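Local atomic coordinates of flagellar protein FliL (Vibrio alginolyticus, PDB entry 6AHP), a protein that assists the function of the bacterial flagellar motor, with a stomatin-like periplasmic core. Residues L35-A40 with E44-H49. Numbering follows the deposited sequence.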
loop_
_atom_site.group_PDB
_atom_site.type_symbol
_atom_site.label_atom_id
_atom_site.label_comp_id
_atom_site.label_asym_id
_atom_site.label_seq_id
_atom_site.Cartn_x
_atom_site.Cartn_y
_atom_site.Cartn_z
ATOM N N LEU A 35 11.905 8.555 -4.104
ATOM C CA LEU A 35 11.334 9.728 -3.458
ATOM C C LEU A 35 12.359 10.856 -3.430
ATOM O O LEU A 35 13.505 10.650 -3.019
ATOM C CB LEU A 35 10.873 9.408 -2.026
ATOM C CG LEU A 35 10.027 8.127 -1.929
ATOM C CD1 LEU A 35 9.931 7.671 -0.489
ATOM C CD2 LEU A 35 8.619 8.349 -2.581
ATOM N N MET A 36 11.928 12.046 -3.837
ATOM C CA MET A 36 12.716 13.257 -3.676
ATOM C C MET A 36 12.282 13.959 -2.390
ATOM O O MET A 36 11.090 14.204 -2.187
ATOM C CB MET A 36 12.526 14.173 -4.879
ATOM C CG MET A 36 13.405 15.409 -4.896
ATOM S SD MET A 36 13.124 16.198 -6.512
ATOM C CE MET A 36 12.502 17.776 -5.958
ATOM N N VAL A 37 13.242 14.228 -1.507
ATOM C CA VAL A 37 12.959 14.859 -0.228
ATOM C C VAL A 37 13.954 16.001 -0.050
ATOM O O VAL A 37 15.001 16.048 -0.702
ATOM C CB VAL A 37 13.068 13.870 0.968
ATOM C CG1 VAL A 37 12.255 12.543 0.716
ATOM C CG2 VAL A 37 14.530 13.541 1.234
ATOM N N ARG A 38 13.633 16.902 0.878
ATOM C CA ARG A 38 14.543 17.966 1.296
ATOM C C ARG A 38 14.804 17.864 2.791
ATOM O O ARG A 38 13.873 17.972 3.593
ATOM C CB ARG A 38 13.980 19.340 0.931
ATOM C CG ARG A 38 14.146 19.685 -0.572
ATOM C CD ARG A 38 13.597 21.077 -0.883
ATOM N NE ARG A 38 13.620 21.334 -2.318
ATOM C CZ ARG A 38 14.701 21.748 -2.970
ATOM N NH1 ARG A 38 15.836 21.938 -2.296
ATOM N NH2 ARG A 38 14.653 21.962 -4.290
ATOM N N GLY A 39 16.055 17.639 3.153
ATOM C CA GLY A 39 16.528 17.723 4.515
ATOM C C GLY A 39 16.627 16.362 5.185
ATOM O O GLY A 39 15.941 15.389 4.823
ATOM N N ALA A 40 17.473 16.314 6.220
ATOM C CA ALA A 40 17.748 15.046 6.895
ATOM C C ALA A 40 16.510 14.509 7.613
ATOM O O ALA A 40 16.322 13.289 7.682
ATOM C CB ALA A 40 18.904 15.204 7.894
ATOM N N GLU A 44 14.804 10.806 6.955
ATOM C CA GLU A 44 14.633 9.737 7.931
ATOM C C GLU A 44 13.157 9.363 8.081
ATOM O O GLU A 44 12.819 8.175 8.181
ATOM C CB GLU A 44 15.283 10.152 9.253
ATOM C CG GLU A 44 14.471 11.042 10.143
ATOM C CD GLU A 44 14.873 10.876 11.617
ATOM O OE1 GLU A 44 15.824 10.104 11.876
ATOM O OE2 GLU A 44 14.240 11.507 12.502
ATOM N N LEU A 45 12.257 10.346 8.007
ATOM C CA LEU A 45 10.823 10.050 7.994
ATOM C C LEU A 45 10.417 9.217 6.783
ATOM O O LEU A 45 9.623 8.278 6.910
ATOM C CB LEU A 45 10.015 11.339 8.018
ATOM C CG LEU A 45 10.042 12.048 9.374
ATOM C CD1 LEU A 45 9.374 13.402 9.271
ATOM C CD2 LEU A 45 9.351 11.145 10.437
ATOM N N ALA A 46 10.902 9.576 5.585
ATOM C CA ALA A 46 10.533 8.822 4.386
ATOM C C ALA A 46 10.986 7.373 4.489
ATOM O O ALA A 46 10.286 6.454 4.036
ATOM C CB ALA A 46 11.147 9.476 3.138
ATOM N N ARG A 47 12.162 7.145 5.079
ATOM C CA ARG A 47 12.632 5.772 5.243
ATOM C C ARG A 47 11.823 5.033 6.315
ATOM O O ARG A 47 11.471 3.871 6.129
ATOM C CB ARG A 47 14.121 5.745 5.597
ATOM C CG ARG A 47 15.001 6.471 4.612
ATOM C CD ARG A 47 16.472 6.247 4.954
ATOM N NE ARG A 47 17.361 6.888 4.000
ATOM C CZ ARG A 47 17.686 6.363 2.824
ATOM N NH1 ARG A 47 17.188 5.184 2.463
ATOM N NH2 ARG A 47 18.503 7.016 2.009
ATOM N N TYR A 48 11.509 5.690 7.433
ATOM C CA TYR A 48 10.796 4.993 8.501
ATOM C C TYR A 48 9.379 4.601 8.069
ATOM O O TYR A 48 8.895 3.509 8.399
ATOM C CB TYR A 48 10.771 5.873 9.750
ATOM C CG TYR A 48 10.030 5.252 10.937
ATOM C CD1 TYR A 48 10.683 4.378 11.828
ATOM C CD2 TYR A 48 8.707 5.547 11.173
ATOM C CE1 TYR A 48 10.005 3.805 12.898
ATOM C CE2 TYR A 48 8.019 4.983 12.255
ATOM C CZ TYR A 48 8.673 4.117 13.108
ATOM O OH TYR A 48 7.983 3.570 14.163
ATOM N N HIS A 49 8.698 5.483 7.329
ATOM C CA HIS A 49 7.326 5.270 6.889
ATOM C C HIS A 49 7.225 4.603 5.527
ATOM O O HIS A 49 6.159 4.655 4.900
ATOM C CB HIS A 49 6.585 6.604 6.896
ATOM C CG HIS A 49 6.371 7.123 8.276
ATOM N ND1 HIS A 49 5.410 6.601 9.115
ATOM C CD2 HIS A 49 7.050 8.038 9.008
ATOM C CE1 HIS A 49 5.469 7.212 10.286
ATOM N NE2 HIS A 49 6.453 8.088 10.247
#
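Ala46 sets its methyl group against two branched side chains of the strand 26-38: its CB lies 4.1 Å from Val37 CG1 and 4.2 Å from Leu35 CD1. Leu35 and Val37, two residues apart, put their side chains on the same face of the strand, and both point toward the helix 40-48. In Val37, CG1 stands anti to the carbonyl carbon (chi1 -50°), which brings this methyl rather than CG2 up to Ala46. A single methyl on the helix side lets the helix backbone come close, the CA atoms of Leu35 and Ala46 being 7.9 Å apart. All three residues are buried; Val98 also touches Ala46, while Val10 and Val102 of the flanking strands meet Leu35, so the patch belongs to the packing of helix on sheet.

Where the chain turns from strand into helix, the contact is polar and exposed. A hydrogen bond of the first turn runs from Glu44 N to Ala40 O, 3.0 Å long and nearly straight at 164°. Beside it, Glu44 CB passes 3.7 Å from Ala40 O. CG, between the backbone N and the carbonyl carbon (chi1 82°), is thereby also brought alongside, 3.8 Å from Ala40 O; beyond it the chain is extended, and the carboxylate makes no contact with 35-40. Gly39, with a positive phi, makes the turn at the N-cap position, and Asn42 ties back to Arg38 O by a side-chain hydrogen bond. Past the contact, Tyr48 OH hydrogen-bonds to Ile7 O, and His49 ND1 to Tyr9 OH, both of the second subunit. The chemistry is thus divided: aliphatic contacts of Ala46 contribute to seating the helix on the sheet, consistent with burial of apolar surface, whereas a main-chain hydrogen bond helps hold its exposed first turn.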